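Local coordinates for protein pectinesterase (Aspergillus niger, PDB 5C1E) that hydrolyses the methyl esters of pectin's galacturonosyl units, releasing methanol, and probably takes part in the maceration and soft-rotting of plant tissue, at residues Asp140-Lys145 / Gln149-Cys154. Residues are numbered along the deposited sequence; the frame is centred on the assembly and turned at random.
Sequences DTLYVK and QYYSNC. With SO4 (sulfate ion), chain C.
The side-chain amide oxygen of Gln149, OE1, accepts a 2.8 Å hydrogen bond from Tyr151 OH and lies against Val144 CG1, 3.7 Å from OE1. The donor approaches almost straight down the C=O bond (167°), and OE1 sits at the edge of the Tyr151 ring, in its plane. Two residues apart on strand 148-152, Gln149 and Tyr151 both reach inward toward strand 142-146; their bond braces the amide against the phenol, while Gln149 NE2 is hydrogen-bonded to the backbone O of Ala146, at the end of strand 142-146, and weakly to Gly123 O.

Val144 places CG1 against this bonded pair, 3.7 Å from Tyr151 OH, with the methyl anti to its own carbonyl carbon. The side chains of Leu142 and Tyr151 approach each other from opposite directions, Leu142 with CG anti to the backbone N (chi1 -177°). Its two methyls divide the work: CD1 packs on the hydroxyl, 3.7 Å from Tyr151 OH, whereas CD2 lies 3.9 Å from Tyr151 CE2. Methyls of Leu142 and Val144 thus lie beside the buried phenol OH, while the Gln149 amide takes its hydrogen bond. Phe130 and Phe171, from neighbouring turns of the coil, stack with the Tyr151 ring.

Tyr150 points the other way, to the outside of the coil, where its OH donates a 2.6 Å hydrogen bond to O3 of a sulfate that Lys283 and Trp170 also hold.

No hydrogen bond joins segments 140-145 and 149-154; the axes of 142-145 and 149-152 come no closer than 10.0 Å and run at 147° to each other, and each strand belongs to a different parallel sheet. Internal stacking of aromatic residues from successive coils, with side chains meeting between sheets across the core, is characteristic of the parallel beta-helix of pectin methylesterases.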
loop_
_atom_site.group_PDB
_atom_site.type_symbol
_atom_site.label_atom_id
_atom_site.label_comp_id
_atom_site.label_asym_id
_atom_site.label_seq_id
_atom_site.Cartn_x
_atom_site.Cartn_y
_atom_site.Cartn_z
ATOM N N ASP A 140 -2.617 5.543 9.616
ATOM C CA ASP A 140 -2.941 5.881 8.222
ATOM C C ASP A 140 -1.735 5.803 7.240
ATOM O O ASP A 140 -1.568 6.651 6.372
ATOM C CB ASP A 140 -3.551 7.279 8.149
ATOM C CG ASP A 140 -4.965 7.349 8.666
ATOM O OD1 ASP A 140 -5.411 6.448 9.370
ATOM O OD2 ASP A 140 -5.640 8.365 8.365
ATOM N N THR A 141 -0.893 4.787 7.389
ATOM C CA THR A 141 0.303 4.654 6.538
ATOM C C THR A 141 0.021 4.719 5.044
ATOM O O THR A 141 0.632 5.512 4.343
ATOM C CB THR A 141 1.059 3.346 6.821
ATOM O OG1 THR A 141 1.365 3.251 8.230
ATOM C CG2 THR A 141 2.334 3.287 5.985
ATOM N N LEU A 142 -0.859 3.849 4.557
ATOM C CA LEU A 142 -1.105 3.698 3.129
ATOM C C LEU A 142 -2.532 4.069 2.776
ATOM O O LEU A 142 -3.503 3.352 3.090
ATOM C CB LEU A 142 -0.764 2.276 2.679
ATOM C CG LEU A 142 -0.896 1.985 1.188
ATOM C CD1 LEU A 142 0.105 2.766 0.353
ATOM C CD2 LEU A 142 -0.753 0.493 0.977
ATOM N N TYR A 143 -2.654 5.211 2.121
ATOM C CA TYR A 143 -3.953 5.737 1.768
ATOM C C TYR A 143 -4.262 5.258 0.378
ATOM O O TYR A 143 -3.831 5.872 -0.588
ATOM C CB TYR A 143 -3.925 7.250 1.832
ATOM C CG TYR A 143 -5.259 7.973 1.760
ATOM C CD1 TYR A 143 -6.484 7.298 1.754
ATOM C CD2 TYR A 143 -5.288 9.352 1.722
ATOM C CE1 TYR A 143 -7.692 7.999 1.703
ATOM C CE2 TYR A 143 -6.480 10.055 1.685
ATOM C CZ TYR A 143 -7.681 9.377 1.684
ATOM O OH TYR A 143 -8.868 10.105 1.635
ATOM N N VAL A 144 -4.945 4.110 0.291
ATOM C CA VAL A 144 -5.391 3.596 -1.002
ATOM C C VAL A 144 -6.726 4.302 -1.315
ATOM O O VAL A 144 -7.807 3.753 -1.167
ATOM C CB VAL A 144 -5.457 2.060 -1.025
ATOM C CG1 VAL A 144 -4.045 1.496 -0.855
ATOM C CG2 VAL A 144 -6.375 1.470 0.045
ATOM N N LYS A 145 -6.611 5.560 -1.703
ATOM C CA LYS A 145 -7.741 6.473 -1.668
ATOM C C LYS A 145 -8.786 6.150 -2.722
ATOM O O LYS A 145 -9.991 6.104 -2.435
ATOM C CB LYS A 145 -7.247 7.921 -1.848
ATOM C CG LYS A 145 -8.372 8.940 -1.903
ATOM C CD LYS A 145 -7.817 10.359 -1.963
ATOM C CE LYS A 145 -8.930 11.358 -1.698
ATOM N NZ LYS A 145 -8.440 12.734 -1.918
ATOM N N GLN A 149 -5.532 -0.576 -8.004
ATOM C CA GLN A 149 -4.169 -0.597 -7.515
ATOM C C GLN A 149 -3.742 -2.014 -7.219
ATOM O O GLN A 149 -4.557 -2.843 -6.769
ATOM C CB GLN A 149 -4.029 0.259 -6.259
ATOM C CG GLN A 149 -4.518 1.681 -6.436
ATOM C CD GLN A 149 -4.311 2.558 -5.214
ATOM O OE1 GLN A 149 -3.419 2.334 -4.389
ATOM N NE2 GLN A 149 -5.110 3.601 -5.122
ATOM N N TYR A 150 -2.456 -2.270 -7.444
ATOM C CA TYR A 150 -1.874 -3.587 -7.283
ATOM C C TYR A 150 -0.543 -3.467 -6.540
ATOM O O TYR A 150 0.322 -2.687 -6.939
ATOM C CB TYR A 150 -1.697 -4.225 -8.668
ATOM C CG TYR A 150 -1.010 -5.566 -8.679
ATOM C CD1 TYR A 150 -1.705 -6.727 -8.409
ATOM C CD2 TYR A 150 0.343 -5.671 -8.983
ATOM C CE1 TYR A 150 -1.067 -7.962 -8.432
ATOM C CE2 TYR A 150 0.982 -6.892 -9.017
ATOM C CZ TYR A 150 0.282 -8.029 -8.734
ATOM O OH TYR A 150 0.933 -9.227 -8.770
ATOM N N TYR A 151 -0.415 -4.213 -5.440
ATOM C CA TYR A 151 0.792 -4.219 -4.608
ATOM C C TYR A 151 1.305 -5.646 -4.548
ATOM O O TYR A 151 0.585 -6.532 -4.110
ATOM C CB TYR A 151 0.506 -3.712 -3.173
ATOM C CG TYR A 151 0.094 -2.256 -3.110
ATOM C CD1 TYR A 151 -1.174 -1.855 -3.513
ATOM C CD2 TYR A 151 0.974 -1.282 -2.654
ATOM C CE1 TYR A 151 -1.543 -0.524 -3.486
ATOM C CE2 TYR A 151 0.614 0.061 -2.614
ATOM C CZ TYR A 151 -0.646 0.437 -3.049
ATOM O OH TYR A 151 -1.019 1.757 -3.013
ATOM N N SER A 152 2.548 -5.857 -4.987
ATOM C CA SER A 152 3.157 -7.179 -4.968
ATOM C C SER A 152 4.488 -7.190 -4.243
ATOM O O SER A 152 5.365 -6.383 -4.535
ATOM C CB SER A 152 3.396 -7.703 -6.394
ATOM O OG SER A 152 3.866 -9.039 -6.305
ATOM N N ASN A 153 4.664 -8.137 -3.332
ATOM C CA ASN A 153 5.947 -8.286 -2.627
ATOM C C ASN A 153 6.394 -7.010 -1.936
ATOM O O ASN A 153 7.590 -6.683 -1.877
ATOM C CB ASN A 153 7.023 -8.828 -3.566
ATOM C CG ASN A 153 6.786 -10.279 -3.902
ATOM O OD1 ASN A 153 7.292 -11.161 -3.224
ATOM N ND2 ASN A 153 5.952 -10.533 -4.912
ATOM N N CYS A 154 5.408 -6.312 -1.375
ATOM C CA CYS A 154 5.647 -5.103 -0.638
ATOM C C CYS A 154 5.569 -5.376 0.863
ATOM O O CYS A 154 5.092 -6.432 1.307
ATOM C CB CYS A 154 4.628 -4.019 -1.012
ATOM S SG CYS A 154 4.756 -3.398 -2.718
HETATM S S SO4 C . -0.808 -12.239 -7.801
HETATM O O1 SO4 C . 0.179 -13.357 -7.876
HETATM O O2 SO4 C . -0.632 -11.539 -6.501
HETATM O O3 SO4 C . -0.647 -11.276 -8.924
HETATM O O4 SO4 C . -2.170 -12.813 -7.913
#